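Local coordinates for protein 3-dehydroshikimate dehydratase (Bacillus anthracis, PDB 3DX5) that converts 3-dehydroshikimate to 3,4-dihydroxybenzoate with the help of one manganese ion per subunit, supplying the catechol building block of the siderophore petrobactin, at residues K81-E84 with K85-L89; T155-L158 with L159-D163; A265-K268 with V269-N272; L252-G256 with H257-D261. One frame throughout, in Å; residues are numbered along the deposited sequence. Where two conformers were deposited one is given.

Interaction 1: residues K81-E84 with K85-L89; sequences KTIE and KCEQL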
# COMPACT_ATOMS: atom_id res chain seq x y z
N LYS A 81 21.28 -9.77 -2.41
CA LYS A 81 20.34 -8.70 -2.66
C LYS A 81 19.88 -8.03 -1.34
O LYS A 81 19.78 -6.80 -1.25
CB LYS A 81 19.17 -9.21 -3.50
CG LYS A 81 18.03 -8.20 -3.68
CD LYS A 81 17.05 -8.57 -4.80
CE LYS A 81 15.82 -7.63 -4.80
NZ LYS A 81 14.79 -8.03 -5.84
N THR A 82 19.63 -8.84 -0.31
CA THR A 82 19.32 -8.32 1.03
C THR A 82 20.44 -7.44 1.59
O THR A 82 20.17 -6.34 2.09
CB THR A 82 18.99 -9.44 2.05
OG1 THR A 82 17.86 -10.14 1.58
CG2 THR A 82 18.63 -8.83 3.43
N ILE A 83 21.68 -7.94 1.52
CA ILE A 83 22.87 -7.15 1.87
C ILE A 83 22.97 -5.81 1.11
O ILE A 83 23.28 -4.80 1.73
CB ILE A 83 24.20 -7.98 1.74
CG1 ILE A 83 24.20 -9.15 2.74
CG2 ILE A 83 25.48 -7.10 1.94
CD1 ILE A 83 24.17 -8.73 4.25
N GLU A 84 22.68 -5.82 -0.19
CA GLU A 84 22.69 -4.58 -1.00
C GLU A 84 21.63 -3.57 -0.50
O GLU A 84 21.88 -2.36 -0.47
CB GLU A 84 22.48 -4.90 -2.48
CG GLU A 84 23.65 -5.57 -3.18
CD GLU A 84 23.38 -5.83 -4.66
OE1 GLU A 84 23.35 -7.01 -5.07
OE2 GLU A 84 23.17 -4.86 -5.42
N LYS A 85 20.46 -4.08 -0.12
CA LYS A 85 19.41 -3.28 0.50
C LYS A 85 19.87 -2.69 1.85
O LYS A 85 19.63 -1.53 2.12
CB LYS A 85 18.13 -4.11 0.66
CG LYS A 85 16.96 -3.36 1.26
CD LYS A 85 15.61 -4.02 0.96
CE LYS A 85 14.53 -3.21 1.63
NZ LYS A 85 13.20 -3.92 1.78
N CYS A 86 20.56 -3.48 2.67
CA CYS A 86 21.12 -2.95 3.91
C CYS A 86 22.08 -1.80 3.65
O CYS A 86 22.06 -0.80 4.37
CB CYS A 86 21.83 -4.04 4.69
SG CYS A 86 20.72 -5.29 5.37
N GLU A 87 22.92 -1.93 2.63
CA GLU A 87 23.84 -0.88 2.29
C GLU A 87 23.12 0.38 1.85
O GLU A 87 23.57 1.48 2.15
CB GLU A 87 24.85 -1.35 1.23
CG GLU A 87 25.77 -2.48 1.74
CD GLU A 87 26.54 -3.20 0.62
OE1 GLU A 87 26.39 -2.83 -0.56
OE2 GLU A 87 27.30 -4.15 0.92
N GLN A 88 22.00 0.24 1.12
CA GLN A 88 21.23 1.42 0.72
C GLN A 88 20.50 2.06 1.94
O GLN A 88 20.47 3.28 2.09
CB GLN A 88 20.26 1.08 -0.43
CG GLN A 88 19.31 2.24 -0.86
CD GLN A 88 20.03 3.52 -1.32
OE1 GLN A 88 21.27 3.53 -1.53
NE2 GLN A 88 19.27 4.60 -1.48
N LEU A 89 19.94 1.24 2.82
CA LEU A 89 19.34 1.72 4.05
C LEU A 89 20.31 2.50 4.94
O LEU A 89 19.91 3.50 5.55
CB LEU A 89 18.67 0.58 4.84
CG LEU A 89 17.35 0.03 4.29
CD1 LEU A 89 17.04 -1.30 4.93
CD2 LEU A 89 16.22 1.01 4.56
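Ile83 and Glu87 meet one turn apart on helix 79-96, the helix of the beta-alpha-beta unit that links strands 64-68 and 100-103 of the TIM barrel. Every backbone carbonyl of residues 81-84 is satisfied by the amide four residues on. Lys85 N donates to Lys81 O at 3.0 Å and Cys86 N to Thr82 O at 2.9 Å. Glu87 N on Ile83 O and Gln88 N on Glu84 O continue the pattern.

Three polar side chains, those of Thr82, Lys85 and Gln88, find their partners outside this turn. Thr82 OG1 is hydrogen-bonded to Asp72 O, in the loop that leads into the helix, and Gln88 NE2 to Gln40 OE1. Lys85 has CG anti to its amide nitrogen (chi1 -178°) and a chain extended beyond it; its NZ forms a salt bridge with Asp69 OD2 and a hydrogen bond to Tyr70 O. The lysine is thus tied to the backbone of a substrate-binding tyrosine, and it also packs on Ala220 of the second subunit.

Cys86 is buried, its side chain touching Ile128, Leu131 and Phe132 of helix 115-134, while its SG stands 3.5 Å from Thr82 O. Ile83 also packs on Leu131. Glu87 lies back along the helix, bringing its CG to 3.4 Å from Ile83 O, and the side chains of Ile83 and Glu87 cross at a slant, with Glu87 OE2 3.6 Å from the Ile83 methyl CG2.

Interaction 2: residues T155-L158 with L159-D163; sequences TLEL and LGEVD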
# COMPACT_ATOMS: atom_id res chain seq x y z
N THR A 155 11.27 -14.43 21.84
CA THR A 155 12.02 -13.19 21.61
C THR A 155 13.25 -13.14 22.50
O THR A 155 14.34 -12.85 22.03
CB THR A 155 11.12 -11.97 21.87
OG1 THR A 155 10.02 -12.04 20.96
CG2 THR A 155 11.89 -10.62 21.68
N LEU A 156 13.07 -13.43 23.79
CA LEU A 156 14.21 -13.44 24.70
C LEU A 156 15.26 -14.46 24.26
O LEU A 156 16.45 -14.18 24.26
CB LEU A 156 13.75 -13.76 26.12
CG LEU A 156 12.96 -12.61 26.77
CD1 LEU A 156 12.24 -13.10 28.03
CD2 LEU A 156 13.90 -11.45 27.06
N GLU A 157 14.79 -15.65 23.88
CA GLU A 157 15.67 -16.68 23.38
C GLU A 157 16.46 -16.21 22.13
O GLU A 157 17.67 -16.38 22.05
CB GLU A 157 14.81 -17.88 23.05
CG GLU A 157 15.56 -19.03 22.57
CD GLU A 157 15.93 -19.93 23.72
OE1 GLU A 157 15.29 -21.02 23.85
OE2 GLU A 157 16.82 -19.53 24.52
N LEU A 158 15.76 -15.63 21.15
CA LEU A 158 16.39 -15.11 19.93
C LEU A 158 17.53 -14.12 20.24
O LEU A 158 18.60 -14.18 19.63
CB LEU A 158 15.35 -14.41 19.05
CG LEU A 158 15.81 -14.17 17.61
CD1 LEU A 158 16.14 -15.50 16.88
CD2 LEU A 158 14.71 -13.44 16.87
N LEU A 159 17.27 -13.21 21.18
CA LEU A 159 18.25 -12.18 21.56
C LEU A 159 19.50 -12.83 22.15
O LEU A 159 20.64 -12.41 21.86
CB LEU A 159 17.63 -11.20 22.56
CG LEU A 159 16.54 -10.29 21.98
CD1 LEU A 159 15.75 -9.66 23.14
CD2 LEU A 159 17.13 -9.18 21.04
N GLY A 160 19.29 -13.86 22.95
CA GLY A 160 20.40 -14.63 23.51
C GLY A 160 21.09 -15.46 22.45
O GLY A 160 22.29 -15.65 22.51
N GLU A 161 20.37 -15.94 21.43
CA GLU A 161 21.01 -16.79 20.40
C GLU A 161 21.88 -15.95 19.45
O GLU A 161 22.98 -16.39 19.03
CB GLU A 161 19.95 -17.58 19.62
CG GLU A 161 19.20 -18.66 20.43
CD GLU A 161 17.87 -19.13 19.79
OE1 GLU A 161 17.14 -18.36 19.14
OE2 GLU A 161 17.52 -20.32 19.95
N VAL A 162 21.40 -14.77 19.06
CA VAL A 162 22.18 -13.90 18.18
C VAL A 162 23.38 -13.32 18.95
O VAL A 162 24.53 -13.32 18.44
CB VAL A 162 21.33 -12.75 17.57
CG1 VAL A 162 22.21 -11.74 16.82
CG2 VAL A 162 20.23 -13.31 16.61
N ASP A 163 23.11 -12.82 20.16
CA ASP A 163 24.13 -12.35 21.07
C ASP A 163 25.03 -11.31 20.39
O ASP A 163 26.25 -11.47 20.33
CB ASP A 163 24.93 -13.56 21.60
CG ASP A 163 25.79 -13.21 22.80
OD1 ASP A 163 25.58 -12.15 23.41
OD2 ASP A 163 26.70 -14.01 23.12
O HOH W 1 15.23 -21.58 20.48
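Glu157 and Glu161 lie one turn apart on helix 152-162, which connects strands 138-142 and 167-172 in a beta-alpha-beta unit of the TIM barrel. Their side chains come closest where Glu161 OE2 lies 3.5 Å from the methylene CG of Glu157. The carboxylate planes are turned only 23° apart, and the like-charged atoms Glu157 OE1 and Glu161 OE2 remain 4.5 Å from each other. A water spans them, donating to Glu161 OE2 at 2.7 Å and, more weakly, to Glu157 OE1.

What positions Glu161 lies partly in the helix and partly beyond it. Its amide donates to Glu157 O at 2.8 Å, and its CG packs against that same oxygen. Its other carboxylate oxygen, OE1, forms a salt bridge with Arg118 NE of helix 115-134, an attraction that would offset the repulsion between the two glutamates. The Leu158 side chain crosses that of Glu161 at about a right angle, with CD1 3.8 Å from Glu161 OE1, and the leucine itself packs on Arg118 and Val122.

On the barrel side, Thr155 OG1 is hydrogen-bonded to Thr151 O, one turn back, and Thr155 and Leu159 both press on Ile169 of strand 167-172 and on Leu190 of helix 183-190. The torsion of Leu159 sets its CG beside its own amide nitrogen (chi1 -69°) and over the preceding turn, 3.4 Å from Thr155 O.

Interaction 3: residues A265-K268 with V269-N272; sequences AEMK and VLTN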
# COMPACT_ATOMS: atom_id res chain seq x y z
N ALA A 265 -6.37 14.04 17.52
CA ALA A 265 -7.12 13.80 18.75
C ALA A 265 -6.29 13.04 19.80
O ALA A 265 -6.37 13.37 21.02
CB ALA A 265 -8.47 13.09 18.46
N GLU A 266 -5.52 12.04 19.35
CA GLU A 266 -4.66 11.25 20.24
C GLU A 266 -3.68 12.12 21.03
O GLU A 266 -3.54 11.98 22.25
CB GLU A 266 -3.90 10.16 19.48
CG GLU A 266 -4.79 9.08 18.89
CD GLU A 266 -5.42 8.20 19.94
OE1 GLU A 266 -6.19 8.71 20.79
OE2 GLU A 266 -5.16 6.98 19.92
N MSE A 267 -3.04 13.06 20.34
CA MSE A 267 -2.01 13.87 20.97
C MSE A 267 -2.59 14.80 22.02
O MSE A 267 -1.93 15.08 23.02
CB MSE A 267 -1.15 14.60 19.94
CG MSE A 267 -0.19 13.68 19.19
SE MSE A 267 1.17 12.88 20.32
CE MSE A 267 2.15 14.45 20.90
N LYS A 268 -3.82 15.27 21.82
CA LYS A 268 -4.46 16.12 22.82
C LYS A 268 -4.71 15.30 24.08
O LYS A 268 -4.50 15.80 25.21
CB LYS A 268 -5.79 16.68 22.31
CG LYS A 268 -5.71 17.52 21.00
CD LYS A 268 -7.05 18.16 20.67
CE LYS A 268 -7.03 18.90 19.32
NZ LYS A 268 -8.38 19.50 19.05
N VAL A 269 -5.20 14.07 23.92
CA VAL A 269 -5.45 13.26 25.12
C VAL A 269 -4.13 12.83 25.78
O VAL A 269 -4.02 12.92 27.00
CB VAL A 269 -6.51 12.11 24.95
CG1 VAL A 269 -6.24 11.30 23.78
CG2 VAL A 269 -6.56 11.21 26.21
N LEU A 270 -3.14 12.40 24.99
CA LEU A 270 -1.86 11.95 25.56
C LEU A 270 -1.17 13.00 26.42
O LEU A 270 -0.67 12.68 27.49
CB LEU A 270 -0.89 11.44 24.49
CG LEU A 270 -1.31 10.08 23.88
CD1 LEU A 270 -0.55 9.86 22.60
CD2 LEU A 270 -1.04 8.95 24.88
N THR A 271 -1.17 14.26 25.96
CA THR A 271 -0.58 15.37 26.71
C THR A 271 -1.31 15.72 28.00
O THR A 271 -0.70 16.30 28.90
CB THR A 271 -0.61 16.62 25.83
OG1 THR A 271 0.15 16.35 24.65
CG2 THR A 271 0.00 17.86 26.58
N ASN A 272 -2.59 15.37 28.11
CA ASN A 272 -3.44 15.82 29.20
C ASN A 272 -4.00 14.77 30.12
O ASN A 272 -4.64 15.11 31.10
CB ASN A 272 -4.56 16.70 28.66
CG ASN A 272 -4.04 17.99 28.11
OD1 ASN A 272 -3.41 18.75 28.83
ND2 ASN A 272 -4.23 18.23 26.81
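Thr271 and Asn272 both turn their side chains back on the preceding turn of helix 259-272, the last helix of the TIM barrel, and hydrogen bonds dominate the contact. Met267 O, in a residue present as selenomethionine, accepts two of them from one threonine: Thr271 N at 3.1 Å and Thr271 OG1 at 2.9 Å, arriving from opposite faces of the carbonyl plane. The hydroxyl gets there because OG1 sits beside its own amide (chi1 -60°). Lys268 O is taken by Asn272 ND2 at 2.9 Å, in the carbonyl plane. One residue before Thr271, Leu270 N donates to Glu266 O at 2.8 Å.

Apolar packing pairs Met267 SE with Leu270 CD1 at 4.2 Å, and both side chains rest on Leu252 and Tyr3 of the barrel strands.

The side chains of Glu266 and Val269 lie side by side, pointing the same way, with Glu266 OE1 4.0 Å from Val269 CG1; Glu266 OE2 accepts a hydrogen bond from Leu229 N.

The chemistry implies a shift in donors toward the end of the helix: side-chain groups supplement backbone N-H groups, and the side-chain ND2 of Asn272 makes the stronger bond to Lys268 O, its backbone N only a weak one.

Interaction 4: residues L252-G256 with H257-D261; sequences LEWFG and HNAKD. With MN (manganese (II) ion), chain B; DHB (3,4-dihydroxybenzoic acid), chain D.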
# COMPACT_ATOMS: atom_id res chain seq x y z
N LEU A 252 2.68 6.34 17.32
CA LEU A 252 1.25 6.08 17.28
C LEU A 252 0.98 5.38 15.95
O LEU A 252 0.76 6.04 14.92
CB LEU A 252 0.42 7.40 17.41
CG LEU A 252 0.75 8.23 18.66
CD1 LEU A 252 -0.19 9.44 18.77
CD2 LEU A 252 0.70 7.35 19.96
N GLU A 253 1.04 4.05 15.97
CA GLU A 253 0.98 3.27 14.75
C GLU A 253 -0.46 3.07 14.31
O GLU A 253 -1.04 1.98 14.50
CB GLU A 253 1.61 1.90 14.97
CG GLU A 253 1.96 1.17 13.67
CD GLU A 253 2.59 -0.19 13.92
OE1 GLU A 253 2.25 -0.82 14.95
OE2 GLU A 253 3.44 -0.63 13.10
N TRP A 254 -1.03 4.09 13.68
CA TRP A 254 -2.41 4.03 13.23
C TRP A 254 -2.53 3.50 11.81
O TRP A 254 -1.93 4.06 10.88
CB TRP A 254 -3.05 5.43 13.31
CG TRP A 254 -4.51 5.47 12.92
CD1 TRP A 254 -5.05 6.11 11.85
CD2 TRP A 254 -5.60 4.87 13.63
NE1 TRP A 254 -6.41 5.95 11.84
CE2 TRP A 254 -6.78 5.20 12.93
CE3 TRP A 254 -5.69 4.09 14.80
CZ2 TRP A 254 -8.06 4.76 13.33
CZ3 TRP A 254 -6.98 3.66 15.23
CH2 TRP A 254 -8.15 4.01 14.49
N PHE A 255 -3.30 2.44 11.63
CA PHE A 255 -3.49 1.85 10.31
C PHE A 255 -4.92 2.11 9.77
O PHE A 255 -5.26 1.65 8.70
CB PHE A 255 -3.25 0.34 10.39
CG PHE A 255 -1.81 -0.04 10.59
CD1 PHE A 255 -0.82 0.54 9.80
CD2 PHE A 255 -1.46 -1.00 11.52
CE1 PHE A 255 0.49 0.17 9.91
CE2 PHE A 255 -0.13 -1.39 11.66
CZ PHE A 255 0.86 -0.79 10.86
N GLY A 256 -5.73 2.86 10.53
CA GLY A 256 -7.15 3.07 10.16
C GLY A 256 -7.38 4.27 9.26
O GLY A 256 -6.43 4.88 8.72
N HIS A 257 -8.65 4.62 9.09
CA HIS A 257 -9.06 5.74 8.22
C HIS A 257 -8.83 7.06 8.93
O HIS A 257 -8.65 7.06 10.15
CB HIS A 257 -10.55 5.55 7.83
CG HIS A 257 -10.75 4.38 6.93
ND1 HIS A 257 -11.77 3.46 7.10
CD2 HIS A 257 -10.01 3.92 5.89
CE1 HIS A 257 -11.68 2.53 6.17
NE2 HIS A 257 -10.62 2.78 5.43
N ASN A 258 -8.83 8.18 8.18
CA ASN A 258 -8.82 9.52 8.79
C ASN A 258 -7.59 9.73 9.70
O ASN A 258 -7.72 10.22 10.83
CB ASN A 258 -10.11 9.77 9.63
CG ASN A 258 -11.37 9.25 8.94
OD1 ASN A 258 -12.19 8.56 9.56
ND2 ASN A 258 -11.53 9.58 7.66
N ALA A 259 -6.40 9.35 9.23
CA ALA A 259 -5.21 9.37 10.08
C ALA A 259 -4.98 10.72 10.77
O ALA A 259 -4.69 10.76 11.96
CB ALA A 259 -3.98 8.97 9.30
N LYS A 260 -5.12 11.82 10.03
CA LYS A 260 -4.88 13.13 10.62
C LYS A 260 -5.82 13.46 11.78
O LYS A 260 -5.36 13.94 12.82
CB LYS A 260 -4.95 14.23 9.55
CG LYS A 260 -3.72 14.34 8.72
CD LYS A 260 -4.01 15.44 7.67
CE LYS A 260 -2.79 15.96 6.97
NZ LYS A 260 -3.28 16.88 5.90
N ASP A 261 -7.12 13.18 11.61
CA ASP A 261 -8.08 13.39 12.69
C ASP A 261 -7.76 12.55 13.91
O ASP A 261 -7.81 13.06 15.04
CB ASP A 261 -9.50 13.04 12.25
CG ASP A 261 -10.08 14.07 11.28
OD1 ASP A 261 -9.69 15.26 11.33
OD2 ASP A 261 -10.94 13.67 10.46
MN MN B . 4.00 -2.36 14.64
C1 DHB D . 3.30 -3.53 9.97
C2 DHB D . 3.46 -3.30 11.34
C3 DHB D . 2.52 -3.79 12.25
O3 DHB D . 2.61 -3.61 13.60
C4 DHB D . 1.39 -4.57 11.74
O4 DHB D . 0.51 -5.03 12.65
C5 DHB D . 1.26 -4.81 10.37
C6 DHB D . 2.23 -4.28 9.50
C DHB D . 4.33 -2.96 9.01
O1 DHB D . 4.30 -3.14 7.79
O2 DHB D . 5.32 -2.20 9.48
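The chain leaves strand 249-252 through an inverse gamma turn centred on Glu253, runs through an irregular loop and becomes helical at Ala259, with Trp254 and His257 meeting across the bend. The indole NE1 of Trp254 donates to His257 O at 3.0 Å with a nearly straight N-H...O angle of 165°. The oxygen lies close to the ring plane, at the indole edge, whereas the nitrogen stands 43° out of the carbonyl plane. With chi1 at -178° the Trp254 ring swings to the carbonyl side of its residue, forward along the chain, and Gly256 N lies 3.4 Å above one face, displaced toward its rim. Trp254 CD1 also packs against Ala259 CB at 4.0 Å, joining the loop to the first turn of the helix.

This is the loop between the last strand and last helix of a TIM barrel, placed, as in this fold generally, at the C-terminal end of the strands where the active site lies. Glu253 grips the manganese ion with both carboxylate oxygens, OE1 and OE2 each at 2.4 Å, and Glu142, Asp172 and His198 complete the protein ligands. Lys200 NZ hydrogen-bonds Glu253 OE1. The bound 3,4-dihydroxybenzoic acid adds its phenolic oxygen O3 to the metal at 2.1 Å, and Phe255 lines its ring, with CE2 3.5 Å from the ligand atom C4.

Overall arrangement
Along one TIM-barrel chain the order is interaction 1, 2, 4, 3. Interactions 3 and 4 share helix 259-272 and touch: Leu252 CD1 packs 3.8 Å from Glu266 CB, and the centres of the two interactions are about 14 Å apart. Leu252 immediately precedes the metal ligand Glu253, so the packing lies one residue along the chain from the manganese site. Interactions 1 and 2 lie across the chain's centre from this pair, about 23 Å apart between centres. In interaction 1 the Lys85 side chain is about 5 Å from that of the substrate-binding Tyr70 and about 11 Å from the bound 3,4-dihydroxybenzoic acid; in interaction 2 the Thr155 side chain is about 13 Å from the manganese ion.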